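PDB 7O79: Poly(Beta-D-mannuronate) lyase from Pseudopedobacter saltans, which probably cleaves poly(beta-D-mannuronate), the mannuronate-rich part of alginate, by beta-elimination, as a beta-helical lyase of polysaccharide lyase family 6. Local coordinates for residues G88-F93 with T103-F108; C98-T103 with Q130-K135; Y158-D163 with K448-K453. All coordinates share one frame; numbering follows the deposited sequence.

Contact 1 of 3, residues G88-F93 with T103-F108; sequences GSVIQF and TAIVDF
V90 and I91 meet I105 and F108 through methyl groups and the CD2-CE2 side of the F108 ring, with no hydrogen bond between the two segments. The terminal CD1 of I105 serves two neighbours at once: it lies 3.9 Å from V90 CG1 and, at the same separation, from CD1 of I91. In both pairs the side chains run antiparallel, passing flank to flank. The chi2 of I105 is fully extended (180°), which carries CD1 out to the branches of V90 and I91. The second branch of V90 turns to F108, where CG2 comes within 3.6 Å of the ring atom CD2 and 3.9 Å of CE2, an oblique approach. T103 adds a looser touch, its CG2 standing 4.4 Å from I91 CD1.

Further out, W119 packs on both V90 and I105, F80 packs on V90 and I91, and F134 lies against I105. The backbone changes direction at V90-I91, passing from one face to another, and S89 OG braces the bend with a 2.7 Å hydrogen bond to I91 O, the donor lying 43° above the carbonyl plane. The I91 backbone bonds to strand 118-122, whereas strand 99-106 pairs with 128-135. With V90 and I105 CA atoms 8.7 Å apart, the segments are no strand neighbours; two faces of the beta-helix meet across its interior, and their cohesion here rests on apolar packing between buried side chains.

Contact 2 of 3, residues C98-T103 with Q130-K135; sequences CKLENT and QYCSFK
The carboxylate of E101 and the amide of Q130 run alongside each other in the same direction, their planes 45° apart. The Y131 ring meets that of Y158, planes about 15° apart, and makes a cation-pi contact with K453. Q130 NE2 donates to E101 OE2 over 3.1 Å in a nearly straight bond (172°); the oxygen lies in the amide plane, but is met on its syn side from well out of the carboxylate plane. In both residues CG sits between backbone N and carbonyl carbon and the chain beyond is extended, which brings the two alongside. K99 NZ approaches E101 OE1 at 2.6 Å from above the carboxylate plane, in a salt bridge. Q130 OE1 is bonded to Q157 on the following coil. An alanine at E101 would probably leave Q130 NE2 without this acceptor, its amide freer to turn, and K99 NZ without this counter-charge.

Neighbouring coils of the parallel beta-helix stack in this way, and the backbone follows suit: Q130 N donates to L100 O at 3.1 Å and S133 N to T103 O at 2.9 Å. Between these rungs N102 and Y131 both take left-handed backbone conformations, and the chain bends. C132 SG lies at the bend, accepting a hydrogen bond from T103 N at 3.5 Å, while L100 CG packs on it from 3.7 Å.

Contact 3 of 3, residues Y158-D163 with K448-K453; sequences YCYFKD and KEVGVK
V450 holds CG1 anti to its carbonyl carbon (chi1 -64°), and this rotamer spreads its two methyls over the backbone at Y158 and the side chain of Y160. CG1 lies 3.9 Å from Y158 CA; CG2, set between V450's backbone N and carbonyl carbon, reaches Y160 CB at 4.0 Å. That same CB of Y160 is touched by both V450 and G451. One face of the Y160 ring has K162 CB above it, offset toward the rim.

The one hydrogen bond across the contact runs from G451 N to Y158 O, 2.9 Å long with an N-H...O angle of 157°, the donor standing above the carbonyl plane. Next to it, V450 CB sits 3.6 Å from C159 O and 3.7 Å from Y158 O, so the valine rides on consecutive carbonyls. G451 CA comes to 3.8 Å from Y160 CB. A CB on G451 would fall about 2.9 Å from that same atom, a clash, and the residue also has positive phi; both observations fit the absence of a side chain here.

Beyond these pairs, L199 of the next coil also touches V450. The segment then continues over earlier coils, with V452 N bonded to S133 OG and K453 N to N102 OD1. The backbone of Y160 is itself bonded to C132 and F134, which places the strand in the stack. The geometry is that of a C-terminal tail which, after the last coil, returns along the outside of a parallel beta-helix and lies across successive turns of it.

From the N terminus, contact 1 comes first: G88-F93 and T103-F108 close a short loop with nine residues between them, joining two faces of the beta-helix. Contact 2 opens inside it, at C98-T103, and closes at Q130-K135 on the next coil, so the two loops cross and share T103. Strand 99-106 thus serves both, and the probable hydrogen bond I105 N to S133 O (2.9 Å) carries the ladder onward. Contact 3 follows in series, its loop spanning 284 residues. Y158-D163 extends the same stack, K162 N probably bonding to F134 O (2.9 Å), while K448-K453 brings the C-terminal tail back over these coils.

Contact 1 of 3, residues G88-F93 with T103-F108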
ATOM      1  N   GLY A  88      -9.824  -3.029  16.762  1.00 29.63           N
ATOM      2  CA  GLY A  88      -8.555  -2.336  16.936  1.00 33.28           C
ATOM      3  C   GLY A  88      -7.504  -2.797  15.947  1.00 26.40           C
ATOM      4  O   GLY A  88      -7.721  -2.751  14.745  1.00 26.00           O
ATOM      5  N   SER A  89      -6.347  -3.215  16.465  1.00 27.42           N
ATOM      6  CA  SER A  89      -5.237  -3.690  15.649  1.00 24.80           C
ATOM      7  C   SER A  89      -4.391  -4.642  16.479  1.00 25.09           C
ATOM      8  O   SER A  89      -4.260  -4.480  17.698  1.00 25.47           O
ATOM      9  CB  SER A  89      -4.369  -2.530  15.131  1.00 27.80           C
ATOM     10  OG  SER A  89      -3.276  -3.022  14.353  1.00 25.95           O
ATOM     11  N   VAL A  90      -3.819  -5.650  15.824  1.00 24.43           N
ATOM     12  CA  VAL A  90      -2.957  -6.572  16.566  1.00 25.69           C
ATOM     13  C   VAL A  90      -1.716  -5.843  17.074  1.00 24.00           C
ATOM     14  O   VAL A  90      -1.323  -5.980  18.237  1.00 27.25           O
ATOM     15  CB  VAL A  90      -2.586  -7.780  15.692  1.00 23.43           C
ATOM     16  CG1 VAL A  90      -1.567  -8.644  16.382  1.00 24.82           C
ATOM     17  CG2 VAL A  90      -3.840  -8.583  15.353  1.00 24.96           C
ATOM     18  N   ILE A  91      -1.083  -5.061  16.212  1.00 21.94           N
ATOM     19  CA  ILE A  91       0.103  -4.291  16.562  1.00 25.10           C
ATOM     20  C   ILE A  91      -0.192  -2.828  16.272  1.00 23.93           C
ATOM     21  O   ILE A  91      -0.771  -2.502  15.227  1.00 25.64           O
ATOM     22  CB  ILE A  91       1.333  -4.778  15.767  1.00 24.95           C
ATOM     23  CG1 ILE A  91       1.758  -6.160  16.264  1.00 25.24           C
ATOM     24  CG2 ILE A  91       2.489  -3.783  15.928  1.00 25.20           C
ATOM     25  CD1 ILE A  91       2.594  -6.920  15.298  1.00 28.65           C
ATOM     26  N   GLN A  92       0.206  -1.938  17.177  1.00 22.90           N
ATOM     27  CA  GLN A  92      -0.106  -0.528  16.990  1.00 23.29           C
ATOM     28  C   GLN A  92       1.073   0.361  17.370  1.00 26.65           C
ATOM     29  O   GLN A  92       1.615   0.247  18.475  1.00 24.76           O
ATOM     30  CB  GLN A  92      -1.361  -0.142  17.778  1.00 24.52           C
ATOM     31  CG  GLN A  92      -1.897   1.228  17.404  1.00 29.36           C
ATOM     32  CD  GLN A  92      -3.376   1.407  17.723  1.00 36.25           C
ATOM     33  OE1 GLN A  92      -4.152   0.445  17.716  1.00 35.75           O
ATOM     34  NE2 GLN A  92      -3.765   2.641  18.033  1.00 33.06           N
ATOM     35  N   PHE A  93       1.473   1.238  16.437  1.00 25.26           N
ATOM     36  CA  PHE A  93       2.536   2.224  16.664  1.00 25.14           C
ATOM     37  C   PHE A  93       1.861   3.522  17.090  1.00 23.65           C
ATOM     38  O   PHE A  93       1.363   4.270  16.245  1.00 26.98           O
ATOM     39  CB  PHE A  93       3.372   2.451  15.403  1.00 23.08           C
ATOM     40  CG  PHE A  93       4.242   1.267  14.994  1.00 26.13           C
ATOM     41  CD1 PHE A  93       3.720   0.234  14.225  1.00 25.63           C
ATOM     42  CD2 PHE A  93       5.588   1.214  15.352  1.00 24.56           C
ATOM     43  CE1 PHE A  93       4.515  -0.851  13.838  1.00 25.71           C
ATOM     44  CE2 PHE A  93       6.399   0.130  14.961  1.00 23.41           C
ATOM     45  CZ  PHE A  93       5.870  -0.892  14.201  1.00 23.59           C
ATOM     46  N   THR A 103       9.091 -10.441  13.413  1.00 23.22           N
ATOM     47  CA  THR A 103       7.819 -10.835  14.005  1.00 25.90           C
ATOM     48  C   THR A 103       6.874 -11.352  12.928  1.00 26.94           C
ATOM     49  O   THR A 103       6.888 -10.867  11.798  1.00 27.55           O
ATOM     50  CB  THR A 103       7.202  -9.639  14.754  1.00 24.76           C
ATOM     51  OG1 THR A 103       8.066  -9.286  15.839  1.00 23.32           O
ATOM     52  CG2 THR A 103       5.774  -9.932  15.275  1.00 24.47           C
ATOM     53  N   ALA A 104       6.086 -12.371  13.259  1.00 24.87           N
ATOM     54  CA  ALA A 104       5.107 -12.909  12.328  1.00 27.45           C
ATOM     55  C   ALA A 104       3.722 -12.900  12.959  1.00 26.61           C
ATOM     56  O   ALA A 104       3.577 -12.981  14.180  1.00 29.64           O
ATOM     57  CB  ALA A 104       5.459 -14.333  11.881  1.00 23.49           C
ATOM     58  N   ILE A 105       2.709 -12.759  12.107  1.00 26.85           N
ATOM     59  CA  ILE A 105       1.312 -12.903  12.484  1.00 28.21           C
ATOM     60  C   ILE A 105       0.744 -13.963  11.557  1.00 28.73           C
ATOM     61  O   ILE A 105       0.822 -13.817  10.331  1.00 25.61           O
ATOM     62  CB  ILE A 105       0.531 -11.590  12.344  1.00 27.39           C
ATOM     63  CG1 ILE A 105       1.127 -10.494  13.217  1.00 25.84           C
ATOM     64  CG2 ILE A 105      -0.911 -11.811  12.757  1.00 25.78           C
ATOM     65  CD1 ILE A 105       0.375  -9.174  13.095  1.00 25.59           C
ATOM     66  N   VAL A 106       0.193 -15.033  12.127  1.00 29.10           N
ATOM     67  CA  VAL A 106      -0.183 -16.214  11.348  1.00 29.59           C
ATOM     68  C   VAL A 106      -1.635 -16.557  11.648  1.00 27.94           C
ATOM     69  O   VAL A 106      -1.982 -16.826  12.802  1.00 30.58           O
ATOM     70  CB  VAL A 106       0.742 -17.406  11.648  1.00 27.01           C
ATOM     71  CG1 VAL A 106       0.258 -18.677  10.943  1.00 30.27           C
ATOM     72  CG2 VAL A 106       2.181 -17.088  11.256  1.00 29.53           C
ATOM     73  N   ASP A 107      -2.482 -16.546  10.611  1.00 28.97           N
ATOM     74  CA  ASP A 107      -3.912 -16.871  10.711  1.00 31.87           C
ATOM     75  C   ASP A 107      -4.586 -16.368  11.985  1.00 32.49           C
ATOM     76  O   ASP A 107      -5.412 -17.067  12.581  1.00 31.84           O
ATOM     77  CB  ASP A 107      -4.138 -18.381  10.588  1.00 31.08           C
ATOM     78  CG  ASP A 107      -3.544 -18.951   9.336  1.00 33.68           C
ATOM     79  OD1 ASP A 107      -3.628 -18.272   8.291  1.00 35.95           O
ATOM     80  OD2 ASP A 107      -2.986 -20.072   9.384  1.00 39.94           O
ATOM     81  N   PHE A 108      -4.259 -15.142  12.389  1.00 33.34           N
ATOM     82  CA  PHE A 108      -4.717 -14.558  13.651  1.00 30.07           C
ATOM     83  C   PHE A 108      -6.130 -13.986  13.521  1.00 28.25           C
ATOM     84  O   PHE A 108      -6.394 -12.815  13.814  1.00 28.62           O
ATOM     85  CB  PHE A 108      -3.725 -13.492  14.090  1.00 27.31           C
ATOM     86  CG  PHE A 108      -3.707 -13.232  15.569  1.00 27.64           C
ATOM     87  CD1 PHE A 108      -3.091 -14.112  16.443  1.00 28.63           C
ATOM     88  CD2 PHE A 108      -4.277 -12.071  16.077  1.00 28.88           C
ATOM     89  CE1 PHE A 108      -3.053 -13.854  17.813  1.00 30.62           C
ATOM     90  CE2 PHE A 108      -4.256 -11.796  17.446  1.00 31.59           C
ATOM     91  CZ  PHE A 108      -3.639 -12.694  18.321  1.00 30.37           C
TER

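Contact 2 of 3, residues C98-T103 with Q130-K135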
ATOM      1  N   CYS A  98       9.801   4.019  16.852  1.00 19.33           N
ATOM      2  CA  CYS A  98       9.813   2.638  17.320  1.00 21.79           C
ATOM      3  C   CYS A  98      10.053   1.692  16.148  1.00 23.74           C
ATOM      4  O   CYS A  98       9.944   2.075  14.981  1.00 23.62           O
ATOM      5  CB  CYS A  98       8.511   2.286  18.043  1.00 23.16           C
ATOM      6  SG  CYS A  98       8.238   3.279  19.528  1.00 23.38           S
ATOM      7  N   LYS A  99      10.396   0.442  16.476  1.00 20.18           N
ATOM      8  CA  LYS A  99      10.714  -0.547  15.461  1.00 24.44           C
ATOM      9  C   LYS A  99      10.148  -1.904  15.833  1.00 22.70           C
ATOM     10  O   LYS A  99      10.311  -2.361  16.964  1.00 22.93           O
ATOM     11  CB  LYS A  99      12.234  -0.667  15.249  1.00 24.33           C
ATOM     12  CG  LYS A  99      12.602  -1.673  14.134  1.00 26.57           C
ATOM     13  CD  LYS A  99      14.088  -1.603  13.746  1.00 31.11           C
ATOM     14  CE  LYS A  99      14.994  -1.510  14.967  1.00 36.45           C
ATOM     15  NZ  LYS A  99      16.265  -2.280  14.815  1.00 40.22           N
ATOM     16  N   LEU A 100       9.513  -2.555  14.864  1.00 23.34           N
ATOM     17  CA  LEU A 100       9.118  -3.952  14.969  1.00 21.22           C
ATOM     18  C   LEU A 100       9.942  -4.747  13.969  1.00 23.61           C
ATOM     19  O   LEU A 100      10.007  -4.380  12.793  1.00 23.02           O
ATOM     20  CB  LEU A 100       7.631  -4.144  14.662  1.00 24.13           C
ATOM     21  CG  LEU A 100       7.173  -5.613  14.637  1.00 23.69           C
ATOM     22  CD1 LEU A 100       7.199  -6.149  16.058  1.00 23.52           C
ATOM     23  CD2 LEU A 100       5.787  -5.779  14.032  1.00 26.26           C
ATOM     24  N   GLU A 101      10.571  -5.827  14.419  1.00 21.43           N
ATOM     25  CA  GLU A 101      11.260  -6.657  13.448  1.00 25.60           C
ATOM     26  C   GLU A 101      11.251  -8.107  13.887  1.00 25.50           C
ATOM     27  O   GLU A 101      11.037  -8.423  15.058  1.00 24.45           O
ATOM     28  CB  GLU A 101      12.679  -6.141  13.156  1.00 28.98           C
ATOM     29  CG  GLU A 101      13.573  -5.856  14.316  1.00 35.15           C
ATOM     30  CD  GLU A 101      14.926  -5.304  13.832  1.00 41.11           C
ATOM     31  OE1 GLU A 101      15.729  -4.863  14.665  1.00 43.31           O
ATOM     32  OE2 GLU A 101      15.198  -5.341  12.608  1.00 46.02           O
ATOM     33  N   ASN A 102      11.417  -8.983  12.888  1.00 24.84           N
ATOM     34  CA  ASN A 102      11.504 -10.430  13.068  1.00 28.90           C
ATOM     35  C   ASN A 102      10.255 -10.995  13.743  1.00 26.15           C
ATOM     36  O   ASN A 102      10.334 -11.939  14.518  1.00 29.52           O
ATOM     37  CB  ASN A 102      12.769 -10.822  13.841  1.00 30.04           C
ATOM     38  CG  ASN A 102      13.369 -12.138  13.346  1.00 31.85           C
ATOM     39  OD1 ASN A 102      13.110 -12.561  12.219  1.00 32.33           O
ATOM     40  ND2 ASN A 102      14.180 -12.783  14.183  1.00 32.53           N
ATOM     41  N   THR A 103       9.091 -10.441  13.413  1.00 23.22           N
ATOM     42  CA  THR A 103       7.819 -10.835  14.005  1.00 25.90           C
ATOM     43  C   THR A 103       6.874 -11.352  12.928  1.00 26.94           C
ATOM     44  O   THR A 103       6.888 -10.867  11.798  1.00 27.55           O
ATOM     45  CB  THR A 103       7.202  -9.639  14.754  1.00 24.76           C
ATOM     46  OG1 THR A 103       8.066  -9.286  15.839  1.00 23.32           O
ATOM     47  CG2 THR A 103       5.774  -9.932  15.275  1.00 24.47           C
ATOM     48  N   GLN A 130      10.255  -4.090   9.740  1.00 22.27           N
ATOM     49  CA  GLN A 130      11.055  -4.773   8.738  1.00 22.79           C
ATOM     50  C   GLN A 130      11.295  -6.219   9.155  1.00 24.79           C
ATOM     51  O   GLN A 130      11.303  -6.541  10.342  1.00 25.11           O
ATOM     52  CB  GLN A 130      12.382  -4.045   8.488  1.00 23.58           C
ATOM     53  CG  GLN A 130      13.300  -3.959   9.707  1.00 27.81           C
ATOM     54  CD  GLN A 130      14.613  -3.254   9.386  1.00 30.22           C
ATOM     55  OE1 GLN A 130      14.689  -2.452   8.452  1.00 28.86           O
ATOM     56  NE2 GLN A 130      15.652  -3.550  10.168  1.00 30.45           N
ATOM     57  N   TYR A 131      11.471  -7.085   8.158  1.00 23.11           N
ATOM     58  CA  TYR A 131      11.638  -8.531   8.365  1.00 23.63           C
ATOM     59  C   TYR A 131      10.518  -9.121   9.213  1.00 26.11           C
ATOM     60  O   TYR A 131      10.743  -9.907  10.134  1.00 27.35           O
ATOM     61  CB  TYR A 131      12.999  -8.849   8.967  1.00 28.07           C
ATOM     62  CG  TYR A 131      14.106  -8.365   8.076  1.00 27.16           C
ATOM     63  CD1 TYR A 131      14.417  -9.051   6.901  1.00 29.70           C
ATOM     64  CD2 TYR A 131      14.817  -7.212   8.373  1.00 26.74           C
ATOM     65  CE1 TYR A 131      15.430  -8.615   6.057  1.00 28.03           C
ATOM     66  CE2 TYR A 131      15.829  -6.776   7.531  1.00 33.79           C
ATOM     67  CZ  TYR A 131      16.125  -7.486   6.378  1.00 34.99           C
ATOM     68  OH  TYR A 131      17.127  -7.057   5.538  1.00 41.41           O
ATOM     69  N   CYS A 132       9.290  -8.751   8.878  1.00 23.70           N
ATOM     70  CA  CYS A 132       8.124  -9.353   9.490  1.00 23.51           C
ATOM     71  C   CYS A 132       7.323 -10.101   8.433  1.00 24.93           C
ATOM     72  O   CYS A 132       7.402  -9.799   7.240  1.00 24.46           O
ATOM     73  CB  CYS A 132       7.271  -8.297  10.197  1.00 20.95           C
ATOM     74  SG  CYS A 132       8.087  -7.542  11.641  1.00 23.30           S
ATOM     75  N   SER A 133       6.554 -11.094   8.881  1.00 26.96           N
ATOM     76  CA  SER A 133       5.777 -11.958   7.996  1.00 24.31           C
ATOM     77  C   SER A 133       4.318 -11.972   8.424  1.00 25.67           C
ATOM     78  O   SER A 133       4.007 -12.004   9.616  1.00 23.47           O
ATOM     79  CB  SER A 133       6.297 -13.407   7.981  1.00 22.32           C
ATOM     80  OG  SER A 133       7.582 -13.489   7.411  1.00 29.52           O
ATOM     81  N   PHE A 134       3.429 -11.990   7.433  1.00 24.90           N
ATOM     82  CA  PHE A 134       1.994 -11.888   7.657  1.00 24.54           C
ATOM     83  C   PHE A 134       1.280 -12.868   6.740  1.00 26.45           C
ATOM     84  O   PHE A 134       1.416 -12.793   5.515  1.00 22.59           O
ATOM     85  CB  PHE A 134       1.515 -10.450   7.421  1.00 20.97           C
ATOM     86  CG  PHE A 134       2.311  -9.422   8.186  1.00 25.07           C
ATOM     87  CD1 PHE A 134       1.970  -9.112   9.493  1.00 24.39           C
ATOM     88  CD2 PHE A 134       3.442  -8.843   7.637  1.00 23.26           C
ATOM     89  CE1 PHE A 134       2.686  -8.194  10.217  1.00 25.39           C
ATOM     90  CE2 PHE A 134       4.179  -7.918   8.355  1.00 24.16           C
ATOM     91  CZ  PHE A 134       3.801  -7.588   9.656  1.00 26.39           C
ATOM     92  N   LYS A 135       0.518 -13.784   7.329  1.00 22.38           N
ATOM     93  CA  LYS A 135      -0.097 -14.855   6.559  1.00 27.05           C
ATOM     94  C   LYS A 135      -1.533 -15.100   7.001  1.00 25.90           C
ATOM     95  O   LYS A 135      -1.792 -15.323   8.188  1.00 26.80           O
ATOM     96  CB  LYS A 135       0.709 -16.150   6.695  1.00 28.03           C
ATOM     97  CG  LYS A 135       0.092 -17.280   5.877  1.00 32.47           C
ATOM     98  CD  LYS A 135       0.873 -18.575   5.985  1.00 35.65           C
ATOM     99  CE  LYS A 135       0.273 -19.641   5.074  1.00 40.58           C
ATOM    100  NZ  LYS A 135      -1.085 -20.025   5.538  1.00 46.37           N
TER

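Contact 3 of 3, residues Y158-D163 with K448-K453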
ATOM      1  N   TYR A 158      11.147  -5.058   3.557  1.00 22.95           N
ATOM      2  CA  TYR A 158      11.603  -6.442   3.700  1.00 24.24           C
ATOM      3  C   TYR A 158      10.619  -7.289   4.483  1.00 23.17           C
ATOM      4  O   TYR A 158      11.008  -8.208   5.212  1.00 21.84           O
ATOM      5  CB  TYR A 158      12.995  -6.533   4.340  1.00 27.28           C
ATOM      6  CG  TYR A 158      14.020  -5.600   3.746  1.00 27.78           C
ATOM      7  CD1 TYR A 158      14.409  -5.732   2.425  1.00 34.76           C
ATOM      8  CD2 TYR A 158      14.642  -4.633   4.518  1.00 30.60           C
ATOM      9  CE1 TYR A 158      15.362  -4.889   1.874  1.00 38.76           C
ATOM     10  CE2 TYR A 158      15.600  -3.790   3.980  1.00 28.96           C
ATOM     11  CZ  TYR A 158      15.951  -3.921   2.664  1.00 35.48           C
ATOM     12  OH  TYR A 158      16.907  -3.087   2.123  1.00 45.03           O
ATOM     13  N   CYS A 159       9.333  -7.006   4.322  1.00 22.30           N
ATOM     14  CA  CYS A 159       8.318  -7.854   4.912  1.00 19.93           C
ATOM     15  C   CYS A 159       7.734  -8.799   3.866  1.00 22.62           C
ATOM     16  O   CYS A 159       7.949  -8.667   2.659  1.00 22.65           O
ATOM     17  CB  CYS A 159       7.223  -7.006   5.570  1.00 23.38           C
ATOM     18  SG  CYS A 159       7.816  -6.151   7.056  1.00 22.75           S
ATOM     19  N   TYR A 160       6.979  -9.772   4.364  1.00 24.77           N
ATOM     20  CA  TYR A 160       6.433 -10.845   3.549  1.00 26.26           C
ATOM     21  C   TYR A 160       4.938 -10.944   3.830  1.00 23.33           C
ATOM     22  O   TYR A 160       4.534 -11.174   4.979  1.00 23.83           O
ATOM     23  CB  TYR A 160       7.162 -12.153   3.874  1.00 23.29           C
ATOM     24  CG  TYR A 160       6.837 -13.338   2.996  1.00 30.45           C
ATOM     25  CD1 TYR A 160       6.368 -13.171   1.697  1.00 30.04           C
ATOM     26  CD2 TYR A 160       7.019 -14.638   3.469  1.00 34.73           C
ATOM     27  CE1 TYR A 160       6.095 -14.267   0.892  1.00 33.66           C
ATOM     28  CE2 TYR A 160       6.734 -15.741   2.673  1.00 37.92           C
ATOM     29  CZ  TYR A 160       6.283 -15.548   1.390  1.00 37.67           C
ATOM     30  OH  TYR A 160       6.008 -16.641   0.610  1.00 40.42           O
ATOM     31  N   PHE A 161       4.116 -10.773   2.786  1.00 24.07           N
ATOM     32  CA  PHE A 161       2.658 -10.846   2.905  1.00 22.76           C
ATOM     33  C   PHE A 161       2.163 -11.980   2.014  1.00 27.55           C
ATOM     34  O   PHE A 161       2.232 -11.885   0.784  1.00 26.76           O
ATOM     35  CB  PHE A 161       1.992  -9.517   2.539  1.00 22.62           C
ATOM     36  CG  PHE A 161       2.580  -8.321   3.252  1.00 22.57           C
ATOM     37  CD1 PHE A 161       3.701  -7.677   2.753  1.00 24.18           C
ATOM     38  CD2 PHE A 161       2.010  -7.859   4.436  1.00 23.94           C
ATOM     39  CE1 PHE A 161       4.252  -6.581   3.404  1.00 24.31           C
ATOM     40  CE2 PHE A 161       2.550  -6.756   5.097  1.00 26.39           C
ATOM     41  CZ  PHE A 161       3.685  -6.124   4.585  1.00 22.23           C
ATOM     42  N   LYS A 162       1.641 -13.034   2.634  1.00 25.68           N
ATOM     43  CA  LYS A 162       1.421 -14.304   1.962  1.00 27.67           C
ATOM     44  C   LYS A 162       0.018 -14.832   2.231  1.00 27.37           C
ATOM     45  O   LYS A 162      -0.432 -14.837   3.380  1.00 27.16           O
ATOM     46  CB  LYS A 162       2.439 -15.339   2.428  1.00 29.92           C
ATOM     47  CG  LYS A 162       2.236 -16.709   1.811  1.00 33.39           C
ATOM     48  CD  LYS A 162       3.230 -17.711   2.361  1.00 37.35           C
ATOM     49  CE  LYS A 162       3.510 -18.829   1.358  1.00 46.14           C
ATOM     50  NZ  LYS A 162       4.311 -19.926   1.982  1.00 47.23           N
ATOM     51  N   ASP A 163      -0.637 -15.323   1.176  1.00 24.94           N
ATOM     52  CA  ASP A 163      -1.911 -16.046   1.277  1.00 28.87           C
ATOM     53  C   ASP A 163      -2.930 -15.259   2.095  1.00 26.18           C
ATOM     54  O   ASP A 163      -3.387 -15.684   3.162  1.00 29.40           O
ATOM     55  CB  ASP A 163      -1.728 -17.445   1.879  1.00 30.16           C
ATOM     56  CG  ASP A 163      -0.778 -18.323   1.086  1.00 32.95           C
ATOM     57  OD1 ASP A 163      -0.710 -18.198  -0.153  1.00 34.08           O
ATOM     58  OD2 ASP A 163      -0.116 -19.170   1.708  1.00 38.08           O
ATOM     59  N   LYS A 448      13.370 -15.719   0.697  1.00 46.31           N
ATOM     60  CA  LYS A 448      14.491 -15.899   1.610  1.00 44.32           C
ATOM     61  C   LYS A 448      15.055 -14.580   2.123  1.00 47.80           C
ATOM     62  O   LYS A 448      15.712 -14.576   3.170  1.00 51.88           O
ATOM     63  CB  LYS A 448      15.606 -16.692   0.924  1.00 41.31           C
ATOM     64  N   GLU A 449      14.829 -13.470   1.414  1.00 44.70           N
ATOM     65  CA  GLU A 449      15.401 -12.175   1.780  1.00 44.16           C
ATOM     66  C   GLU A 449      14.414 -11.268   2.507  1.00 37.96           C
ATOM     67  O   GLU A 449      14.775 -10.140   2.871  1.00 36.44           O
ATOM     68  CB  GLU A 449      15.913 -11.443   0.533  1.00 47.06           C
ATOM     69  CG  GLU A 449      16.863 -12.235  -0.355  1.00 48.18           C
ATOM     70  CD  GLU A 449      16.951 -11.652  -1.769  1.00 56.63           C
ATOM     71  OE1 GLU A 449      17.910 -10.892  -2.040  1.00 57.23           O
ATOM     72  OE2 GLU A 449      16.058 -11.941  -2.602  1.00 53.35           O
ATOM     73  N   VAL A 450      13.177 -11.719   2.702  1.00 35.56           N
ATOM     74  CA  VAL A 450      12.119 -10.920   3.310  1.00 31.61           C
ATOM     75  C   VAL A 450      11.442 -11.758   4.387  1.00 31.49           C
ATOM     76  O   VAL A 450      11.589 -12.982   4.440  1.00 34.13           O
ATOM     77  CB  VAL A 450      11.080 -10.451   2.277  1.00 27.65           C
ATOM     78  CG1 VAL A 450      11.707  -9.520   1.250  1.00 30.23           C
ATOM     79  CG2 VAL A 450      10.469 -11.658   1.609  1.00 33.71           C
ATOM     80  N   GLY A 451      10.666 -11.079   5.237  1.00 26.30           N
ATOM     81  CA  GLY A 451       9.986 -11.729   6.334  1.00 25.05           C
ATOM     82  C   GLY A 451      10.943 -12.140   7.447  1.00 31.95           C
ATOM     83  O   GLY A 451      12.121 -11.756   7.485  1.00 26.77           O
ATOM     84  N   VAL A 452      10.404 -12.960   8.365  1.00 27.28           N
ATOM     85  CA  VAL A 452      11.171 -13.390   9.537  1.00 32.07           C
ATOM     86  C   VAL A 452      12.288 -14.350   9.115  1.00 34.69           C
ATOM     87  O   VAL A 452      12.214 -15.027   8.084  1.00 32.91           O
ATOM     88  CB  VAL A 452      10.241 -14.041  10.571  1.00 29.44           C
ATOM     89  CG1 VAL A 452       9.178 -13.055  11.015  1.00 24.71           C
ATOM     90  CG2 VAL A 452       9.639 -15.335  10.053  1.00 29.60           C
ATOM     91  N   LYS A 453      13.346 -14.408   9.935  1.00 37.53           N
ATOM     92  CA  LYS A 453      14.458 -15.314   9.647  1.00 38.79           C
ATOM     93  C   LYS A 453      14.143 -16.750  10.070  1.00 42.62           C
ATOM     94  O   LYS A 453      14.518 -17.702   9.380  1.00 50.06           O
ATOM     95  CB  LYS A 453      15.722 -14.819  10.343  1.00 39.03           C
ATOM     96  CG  LYS A 453      15.916 -13.318  10.225  1.00 40.85           C
ATOM     97  CD  LYS A 453      16.148 -12.880   8.790  1.00 42.10           C
ATOM     98  CE  LYS A 453      16.585 -11.419   8.722  1.00 42.32           C
ATOM     99  NZ  LYS A 453      17.597 -11.203   7.641  1.00 42.47           N
TER